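Dihydrofolate reductase, putative (Aspergillus flavus, PDB 6DRS) probably catalyses the NADPH-dependent reduction of dihydrofolate to tetrahydrofolate, and binds an antifolate inhibitor together with NADP. Local coordinates at residues G210-K213 and E217-T220; V181-V186 and A191-D196. All blocks are in the same frame, centred on the assembly; numbering follows the deposited sequence.

Contact 2 (181-186 with 191-196) comes first along the chain and closes before contact 1 (210-213 with 217-220) opens. Their centres lie about 25 Å apart and their nearest atoms about 11 Å apart, so they do not touch, yet both reach the same large mixed sheet. Contact 2 starts on strand 174-183 and contact 1 on strand 211-213, and strand 237-246 runs antiparallel to both, joining the two sites. With centres about 17 Å (contact 1) and 21 Å (contact 2) from that of the chain, both are peripheral packing of chain that follows sheet strands, although the Val181 side chain of contact 2 lies about 7 Å from the bound inhibitor.

Contact 1: residues G210-K213 and E217-T220; sequences GWRK and EEVT
Two side-chain courses bring the charges of Arg212 and Glu218 together. Arg212 keeps CG anti to its own N (chi1 -179°) and runs straight to CD before bending at chi3 (93°), which turns the guanidinium toward helix 216-223; Glu218 sets CG beside its N and then extends to meet it at about a right angle. The salt bridge falls on one nitrogen: Arg212 NH2 is 2.7 Å from Glu218 OE2, and as part of the same bridge it donates a hydrogen bond to Glu218 OE1 over 3.2 Å. That bond is close to straight at 165°, and OE1 receives it on its syn side. With the two flat groups nearly coplanar, the carboxylate meets the guanidinium at its edge, both oxygens converging on NH2. The main polar partner of Glu218 is Ser215, whose OG hydrogen-bonds OE1, while Arg212 NE forms a salt bridge with Glu245 of strand 237-246. Arg212 is thus paired with two carboxylates, which probably stabilise its positive charge. With just 74 Å² buried in total, the contact is a surface ion pair linking a peripheral strand of the dihydrofolate reductase sheet to the short helix that follows it.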
loop_
_atom_site.group_PDB
_atom_site.type_symbol
_atom_site.label_atom_id
_atom_site.label_comp_id
_atom_site.label_asym_id
_atom_site.label_seq_id
_atom_site.Cartn_x
_atom_site.Cartn_y
_atom_site.Cartn_z
ATOM N N GLY A 210 21.192 4.177 7.878
ATOM C CA GLY A 210 20.105 5.042 8.341
ATOM C C GLY A 210 18.808 4.264 8.474
ATOM O O GLY A 210 17.770 4.822 8.821
ATOM N N TRP A 211 18.866 2.972 8.179
ATOM C CA TRP A 211 17.689 2.133 8.227
ATOM C C TRP A 211 18.072 0.842 8.930
ATOM O O TRP A 211 19.179 0.388 8.776
ATOM C CB TRP A 211 17.169 1.819 6.819
ATOM C CG TRP A 211 16.633 3.032 6.128
ATOM C CD1 TRP A 211 17.341 3.934 5.387
ATOM C CD2 TRP A 211 15.271 3.498 6.149
ATOM N NE1 TRP A 211 16.512 4.924 4.940
ATOM C CE2 TRP A 211 15.237 4.684 5.384
ATOM C CE3 TRP A 211 14.084 3.018 6.718
ATOM C CZ2 TRP A 211 14.063 5.402 5.183
ATOM C CZ3 TRP A 211 12.920 3.724 6.519
ATOM C CH2 TRP A 211 12.918 4.898 5.761
ATOM N N ARG A 212 17.153 0.268 9.686
ATOM C CA ARG A 212 17.421 -1.007 10.271
ATOM C C ARG A 212 16.419 -1.993 9.695
ATOM O O ARG A 212 15.261 -1.674 9.594
ATOM C CB ARG A 212 17.270 -0.893 11.787
ATOM C CG ARG A 212 17.543 -2.184 12.538
ATOM C CD ARG A 212 17.485 -1.926 14.039
ATOM N NE ARG A 212 16.148 -2.185 14.553
ATOM C CZ ARG A 212 15.648 -3.406 14.770
ATOM N NH1 ARG A 212 16.440 -4.468 14.753
ATOM N NH2 ARG A 212 14.350 -3.552 14.976
ATOM N N LYS A 213 16.866 -3.182 9.348
ATOM C CA LYS A 213 15.940 -4.199 9.028
ATOM C C LYS A 213 15.468 -4.849 10.333
ATOM O O LYS A 213 16.315 -5.212 11.173
ATOM C CB LYS A 213 16.603 -5.211 8.100
ATOM C CG LYS A 213 15.676 -6.330 7.660
ATOM C CD LYS A 213 16.315 -7.338 6.757
ATOM C CE LYS A 213 15.317 -8.417 6.422
ATOM N NZ LYS A 213 15.924 -9.760 6.565
ATOM N N GLU A 217 9.275 -10.752 14.094
ATOM C CA GLU A 217 8.349 -10.486 15.180
ATOM C C GLU A 217 7.947 -9.008 15.151
ATOM O O GLU A 217 6.811 -8.679 15.461
ATOM C CB GLU A 217 8.948 -10.904 16.526
ATOM C CG GLU A 217 8.300 -10.221 17.723
ATOM C CD GLU A 217 8.552 -10.882 19.074
ATOM O OE1 GLU A 217 9.742 -11.017 19.446
ATOM O OE2 GLU A 217 7.556 -11.259 19.755
ATOM N N GLU A 218 8.864 -8.120 14.785
ATOM C CA GLU A 218 8.483 -6.719 14.784
ATOM C C GLU A 218 7.559 -6.400 13.606
ATOM O O GLU A 218 6.664 -5.584 13.756
ATOM C CB GLU A 218 9.711 -5.816 14.791
ATOM C CG GLU A 218 10.411 -5.827 16.131
ATOM C CD GLU A 218 11.833 -5.324 16.020
ATOM O OE1 GLU A 218 12.725 -6.143 15.735
ATOM O OE2 GLU A 218 12.036 -4.117 16.212
ATOM N N VAL A 219 7.781 -7.037 12.444
ATOM C CA VAL A 219 6.918 -6.796 11.301
ATOM C C VAL A 219 5.521 -7.292 11.659
ATOM O O VAL A 219 4.518 -6.681 11.301
ATOM C CB VAL A 219 7.416 -7.456 10.002
ATOM C CG1 VAL A 219 6.477 -7.107 8.860
ATOM C CG2 VAL A 219 8.793 -6.958 9.656
ATOM N N THR A 220 5.505 -8.427 12.343
ATOM C CA THR A 220 4.273 -9.075 12.705
ATOM C C THR A 220 3.432 -8.098 13.534
ATOM O O THR A 220 2.230 -7.922 13.281
ATOM C CB THR A 220 4.557 -10.364 13.492
ATOM O OG1 THR A 220 5.193 -11.273 12.587
ATOM C CG2 THR A 220 3.303 -10.947 14.105
#

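Contact 2: residues V181-V186 and A191-D196; sequences VEKKGV and AVFECD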
loop_
_atom_site.group_PDB
_atom_site.type_symbol
_atom_site.label_atom_id
_atom_site.label_comp_id
_atom_site.label_asym_id
_atom_site.label_seq_id
_atom_site.Cartn_x
_atom_site.Cartn_y
_atom_site.Cartn_z
ATOM N N VAL A 181 10.084 -9.467 -4.346
ATOM C CA VAL A 181 9.587 -10.298 -5.451
ATOM C C VAL A 181 10.780 -10.639 -6.357
ATOM O O VAL A 181 11.475 -9.743 -6.837
ATOM C CB VAL A 181 8.464 -9.584 -6.244
ATOM C CG1 VAL A 181 8.067 -10.367 -7.489
ATOM C CG2 VAL A 181 7.239 -9.332 -5.372
ATOM N N GLU A 182 11.009 -11.922 -6.578
ATOM C CA GLU A 182 12.104 -12.375 -7.418
ATOM C C GLU A 182 11.608 -13.462 -8.368
ATOM O O GLU A 182 10.772 -14.272 -7.977
ATOM C CB GLU A 182 13.223 -12.951 -6.556
ATOM C CG GLU A 182 14.278 -11.918 -6.247
ATOM C CD GLU A 182 15.295 -12.326 -5.201
ATOM O OE1 GLU A 182 15.504 -13.544 -5.023
ATOM O OE2 GLU A 182 15.862 -11.413 -4.565
ATOM N N LYS A 183 12.141 -13.508 -9.599
ATOM C CA LYS A 183 11.820 -14.670 -10.483
ATOM C C LYS A 183 12.568 -15.913 -9.969
ATOM O O LYS A 183 13.667 -15.789 -9.400
ATOM C CB LYS A 183 12.196 -14.343 -11.929
ATOM C CG LYS A 183 11.288 -13.365 -12.669
ATOM C CD LYS A 183 11.392 -13.581 -14.166
ATOM C CE LYS A 183 10.420 -12.796 -15.024
ATOM N NZ LYS A 183 10.968 -11.445 -15.255
ATOM N N LYS A 184 11.974 -17.105 -10.119
ATOM C CA LYS A 184 12.709 -18.378 -9.894
ATOM C C LYS A 184 13.823 -18.481 -10.947
ATOM O O LYS A 184 13.633 -18.044 -12.085
ATOM C CB LYS A 184 11.821 -19.620 -10.060
ATOM C CG LYS A 184 10.411 -19.553 -9.490
ATOM C CD LYS A 184 10.321 -19.950 -8.040
ATOM C CE LYS A 184 10.138 -21.441 -7.853
ATOM N NZ LYS A 184 8.738 -21.826 -8.112
ATOM N N GLY A 185 14.976 -19.035 -10.579
ATOM C CA GLY A 185 16.057 -19.268 -11.565
ATOM C C GLY A 185 15.587 -20.140 -12.726
ATOM O O GLY A 185 14.622 -20.907 -12.573
ATOM N N VAL A 186 16.216 -20.029 -13.904
ATOM C CA VAL A 186 15.830 -20.960 -14.974
ATOM C C VAL A 186 16.957 -21.966 -15.214
ATOM O O VAL A 186 16.734 -23.171 -15.056
ATOM C CB VAL A 186 15.254 -20.288 -16.238
ATOM C CG1 VAL A 186 15.459 -21.121 -17.500
ATOM C CG2 VAL A 186 13.770 -20.034 -16.030
ATOM N N ALA A 191 16.254 -14.313 -14.033
ATOM C CA ALA A 191 15.885 -13.180 -14.917
ATOM C C ALA A 191 15.403 -11.984 -14.076
ATOM O O ALA A 191 15.064 -12.124 -12.884
ATOM C CB ALA A 191 14.836 -13.618 -15.920
ATOM N N VAL A 192 15.350 -10.810 -14.703
ATOM C CA VAL A 192 14.983 -9.591 -14.027
ATOM C C VAL A 192 13.722 -8.996 -14.678
ATOM O O VAL A 192 13.552 -9.134 -15.884
ATOM C CB VAL A 192 16.188 -8.640 -14.052
ATOM C CG1 VAL A 192 15.791 -7.187 -13.930
ATOM C CG2 VAL A 192 17.141 -9.022 -12.937
ATOM N N PHE A 193 12.814 -8.401 -13.880
ATOM C CA PHE A 193 11.612 -7.742 -14.443
ATOM C C PHE A 193 11.985 -6.359 -14.984
ATOM O O PHE A 193 12.741 -5.614 -14.366
ATOM C CB PHE A 193 10.496 -7.567 -13.402
ATOM C CG PHE A 193 9.704 -8.811 -13.094
ATOM C CD1 PHE A 193 8.807 -9.330 -14.012
ATOM C CD2 PHE A 193 9.854 -9.470 -11.874
ATOM C CE1 PHE A 193 8.074 -10.474 -13.722
ATOM C CE2 PHE A 193 9.135 -10.621 -11.593
ATOM C CZ PHE A 193 8.248 -11.128 -12.517
ATOM N N GLU A 194 11.412 -6.022 -16.128
ATOM C CA GLU A 194 11.529 -4.675 -16.680
ATOM C C GLU A 194 10.631 -3.717 -15.881
ATOM O O GLU A 194 9.456 -3.997 -15.711
ATOM C CB GLU A 194 11.103 -4.723 -18.147
ATOM C CG GLU A 194 11.058 -3.354 -18.791
ATOM C CD GLU A 194 10.637 -3.317 -20.255
ATOM O OE1 GLU A 194 10.353 -4.380 -20.857
ATOM O OE2 GLU A 194 10.571 -2.208 -20.777
ATOM N N CYS A 195 11.169 -2.564 -15.470
ATOM C CA CYS A 195 10.435 -1.584 -14.662
ATOM C C CYS A 195 10.751 -0.165 -15.158
ATOM O O CYS A 195 11.893 0.095 -15.535
ATOM C CB CYS A 195 10.865 -1.691 -13.204
ATOM S SG CYS A 195 10.485 -3.303 -12.463
ATOM N N ASP A 196 9.782 0.749 -15.178
ATOM C CA ASP A 196 10.094 2.161 -15.506
ATOM C C ASP A 196 9.961 3.008 -14.241
ATOM O O ASP A 196 10.267 4.212 -14.252
ATOM C CB ASP A 196 9.226 2.728 -16.635
ATOM C CG ASP A 196 7.731 2.498 -16.444
ATOM O OD1 ASP A 196 7.296 2.444 -15.293
ATOM O OD2 ASP A 196 7.016 2.343 -17.449
HETATM O O HOH W 1 13.868 -11.171 -10.497
#
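Lys183 lays its side chain along Ala191 and over the ring of Phe193, and its atoms can be traced outward in turn. CB stands 3.7 Å from the carbonyl O of Ala191. CG, placed beside the backbone N by chi1 of -74°, comes over the CE2-CZ side of the ring, 3.7 Å from Phe193 CE2. CD turns to the other neighbour and packs 3.9 Å from Ala191 CB. CE returns to the aromatic face in a CH-pi contact. A bend at chi4 (84°) then carries NZ on across the same face, where it makes a cation-pi interaction: NZ is 3.5 Å from the centroid of the Phe193 ring and 21° off its normal, displaced toward the CD1-CE1 side.

The contacts lie where the chain, having left strand 174-183, doubles back beside its end. That strand is an inner one of the mixed dihydrofolate reductase sheet, flanked by strands 7-17 and 237-246, and the contact sits at its C-terminal end. The returning segment 191-196 has no regular structure of its own, and no direct hydrogen bond joins it to 181-186. A water fills that role between the backbones, accepting from Lys183 N at 3.0 Å and donating to Ala191 O at 2.8 Å.

Deeper in, Val181 CG1 approaches Phe193 CE2 obliquely at 4.2 Å, an apolar contact. The ring is buried, with Trp34, Thr14 and Val237 packing on it from other parts of the chain, while Val181 touches Ile37 and Ile239 and its side chain lies about 7 Å from the bound inhibitor.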